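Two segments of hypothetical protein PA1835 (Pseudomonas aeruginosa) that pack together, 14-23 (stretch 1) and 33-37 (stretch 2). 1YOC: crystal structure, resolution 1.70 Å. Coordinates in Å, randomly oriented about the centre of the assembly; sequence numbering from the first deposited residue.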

# COMPACT_ATOMS: atom_id res chain seq x y z
N GLY B 14 -12.93 -3.81 22.71
CA GLY B 14 -13.66 -2.64 22.25
C GLY B 14 -12.96 -1.89 21.12
O GLY B 14 -11.74 -2.03 20.96
N PRO B 15 -13.68 -1.07 20.32
CA PRO B 15 -13.04 -0.34 19.21
C PRO B 15 -12.00 0.69 19.58
O PRO B 15 -10.90 0.70 19.01
N ALA B 16 -12.31 1.56 20.54
CA ALA B 16 -11.33 2.57 20.93
C ALA B 16 -10.07 1.91 21.53
O ALA B 16 -8.94 2.39 21.33
N GLN B 17 -10.24 0.81 22.25
CA GLN B 17 -9.08 0.13 22.82
C GLN B 17 -8.30 -0.55 21.68
O GLN B 17 -7.08 -0.57 21.69
N PHE B 18 -9.02 -1.16 20.74
CA PHE B 18 -8.33 -1.83 19.62
C PHE B 18 -7.55 -0.77 18.85
O PHE B 18 -6.39 -0.98 18.47
N SER B 19 -8.18 0.39 18.63
CA SER B 19 -7.53 1.46 17.89
C SER B 19 -6.25 1.93 18.57
O SER B 19 -5.24 2.20 17.89
N ALA B 20 -6.27 2.02 19.89
CA ALA B 20 -5.07 2.49 20.62
C ALA B 20 -3.99 1.42 20.61
O ALA B 20 -2.77 1.71 20.54
N MET B 21 -4.42 0.17 20.69
CA MET B 21 -3.44 -0.90 20.69
C MET B 21 -2.74 -0.93 19.32
O MET B 21 -1.50 -0.98 19.22
N ILE B 22 -3.50 -0.88 18.24
CA ILE B 22 -2.82 -1.02 16.95
C ILE B 22 -1.90 0.19 16.68
O ILE B 22 -0.84 0.04 16.10
N GLY B 23 -2.30 1.37 17.15
CA GLY B 23 -1.49 2.56 16.98
C GLY B 23 -0.12 2.41 17.65
O GLY B 23 0.91 2.94 17.17
N ALA B 33 -7.19 3.41 10.55
CA ALA B 33 -8.13 3.23 11.69
C ALA B 33 -9.03 2.03 11.48
O ALA B 33 -10.25 2.12 11.48
N PRO B 34 -8.43 0.84 11.32
CA PRO B 34 -9.22 -0.37 11.08
C PRO B 34 -9.81 -1.05 12.32
O PRO B 34 -9.45 -0.73 13.46
N GLN B 35 -10.74 -1.97 12.07
CA GLN B 35 -11.32 -2.79 13.14
C GLN B 35 -11.48 -4.18 12.53
O GLN B 35 -11.62 -4.32 11.30
N PHE B 36 -11.43 -5.21 13.35
CA PHE B 36 -11.69 -6.55 12.83
C PHE B 36 -13.16 -6.86 13.10
O PHE B 36 -13.68 -6.55 14.20
N VAL B 37 -13.81 -7.48 12.11
CA VAL B 37 -15.21 -7.93 12.24
C VAL B 37 -15.08 -9.39 12.68
O VAL B 37 -15.82 -9.88 13.56

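The contact is a small helix-to-strand packing, burying 320 Å² summed over both sides, in which an apolar patch centred on F18 lies beside a polar cluster built around the side-chain amide of Q35. The helix begins at P15, and the second stretch passes it so that the CA atoms of P15 and Q35 lie 6.8 Å apart and those of S19 and A33 6.5 Å apart. P15, F18, S19 and I22 supply all the helical contacts, the spacing expected when one side of a helix is used; A16 and Q17 point their CA-to-CB bonds away.

On the apolar side, F18 and I22 direct CA-to-CB toward the second stretch. F18 adopts chi1 t (176°) with chi2 at 86°, which carries its ring across to P34, Q35 and F36. Its CE2 approaches the P34 carbonyl O at 3.2 Å, and that oxygen lies near the ring plane, at the edge, where the partly positive ring hydrogens are found. F18 CZ meets F36 CD2 at 3.6 Å. The centroids of these two rings are 5.9 Å apart and their planes are inclined at 77°, with F18 CZ at the edge of the F36 ring. F36 starts sideways, but its m rotamer (chi1 -88°) brings the end of the side chain nearer the helix. One turn beyond F18, I22 (t, t) places CD1 4.1 Å from CG of P34, whose ring has a C-gamma endo pucker; F18 CE2 lies 4.5 Å from the same CG.

Q35 has the largest covered area of any residue here, 78 Å². Its CA-to-CB bond runs sideways, yet chi1 and chi2 both in m (-64° and -70°) fold the amide back to the first turn of the helix. There Q35 NE2 donates a hydrogen bond to P15 O, at 3.2 Å with an N-H...O angle of 161°. The same P15 O accepts the helical bond from S19 N (2.8 Å), so it serves both the helix and the interface. The other amide atom, Q35 OE1, sits 3.5 Å from F18 CD2, joining the polar cluster to the aromatic patch.

S19, in m (chi1 -70°), brings OG to 3.0 Å from Q35 NE2, a separation whose geometry does not settle the bonding. Water 1 extends the polar contact: it lies 2.6 Å from S19 OG and donates to P34 O at 2.8 Å, bridging helix and second stretch.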

# COMPACT_ATOMS: atom_id res chain seq x y z
CB PRO B 15 -14.23 0.29 18.45
CG PRO B 15 -15.32 0.34 19.47
CD PRO B 15 -15.15 -0.96 20.25
CB ALA B 16 -11.95 3.56 21.96
CB GLN B 17 -9.48 -0.93 23.86
CG GLN B 17 -10.22 -0.38 25.13
CD GLN B 17 -11.76 -0.30 24.98
OE1 GLN B 17 -12.49 -0.16 25.98
NE2 GLN B 17 -12.25 -0.39 23.75
CB PHE B 18 -9.34 -2.51 18.68
CG PHE B 18 -8.72 -3.12 17.48
CD1 PHE B 18 -8.21 -4.43 17.52
CD2 PHE B 18 -8.57 -2.37 16.32
CE1 PHE B 18 -7.55 -4.99 16.45
CE2 PHE B 18 -7.89 -2.90 15.20
CZ PHE B 18 -7.37 -4.23 15.26
CB SER B 19 -8.48 2.65 17.69
OG SER B 19 -9.51 2.33 16.76
CB ALA B 20 -5.42 2.86 22.07
CB MET B 21 -4.11 -2.25 21.00
CG MET B 21 -3.18 -3.48 20.92
SD MET B 21 -2.80 -4.05 19.19
CE MET B 21 -4.49 -4.66 18.63
CB ILE B 22 -3.87 -1.31 15.83
CG1 ILE B 22 -3.20 -2.12 14.71
CG2 ILE B 22 -4.49 -0.07 15.38
CD1 ILE B 22 -4.17 -2.71 13.69
CB ALA B 33 -8.98 4.51 11.85
CB PRO B 34 -8.18 -1.27 10.40
CG PRO B 34 -6.91 -0.97 11.26
CD PRO B 34 -7.01 0.52 11.59
CB GLN B 35 -12.72 -2.27 13.54
CG GLN B 35 -12.72 -0.87 14.13
CD GLN B 35 -12.08 -0.85 15.51
OE1 GLN B 35 -12.02 -1.88 16.20
NE2 GLN B 35 -11.60 0.31 15.92
CB PHE B 36 -10.88 -7.61 13.56
CG PHE B 36 -9.52 -7.85 12.97
CD1 PHE B 36 -9.32 -8.85 12.02
CD2 PHE B 36 -8.45 -7.05 13.35
CE1 PHE B 36 -8.03 -9.03 11.45
CE2 PHE B 36 -7.20 -7.23 12.80
CZ PHE B 36 -6.98 -8.23 11.84
CB VAL B 37 -15.96 -7.91 10.89
CG1 VAL B 37 -17.38 -8.55 11.05
CG2 VAL B 37 -16.08 -6.50 10.41
O HOH W 1 -8.29 1.57 14.55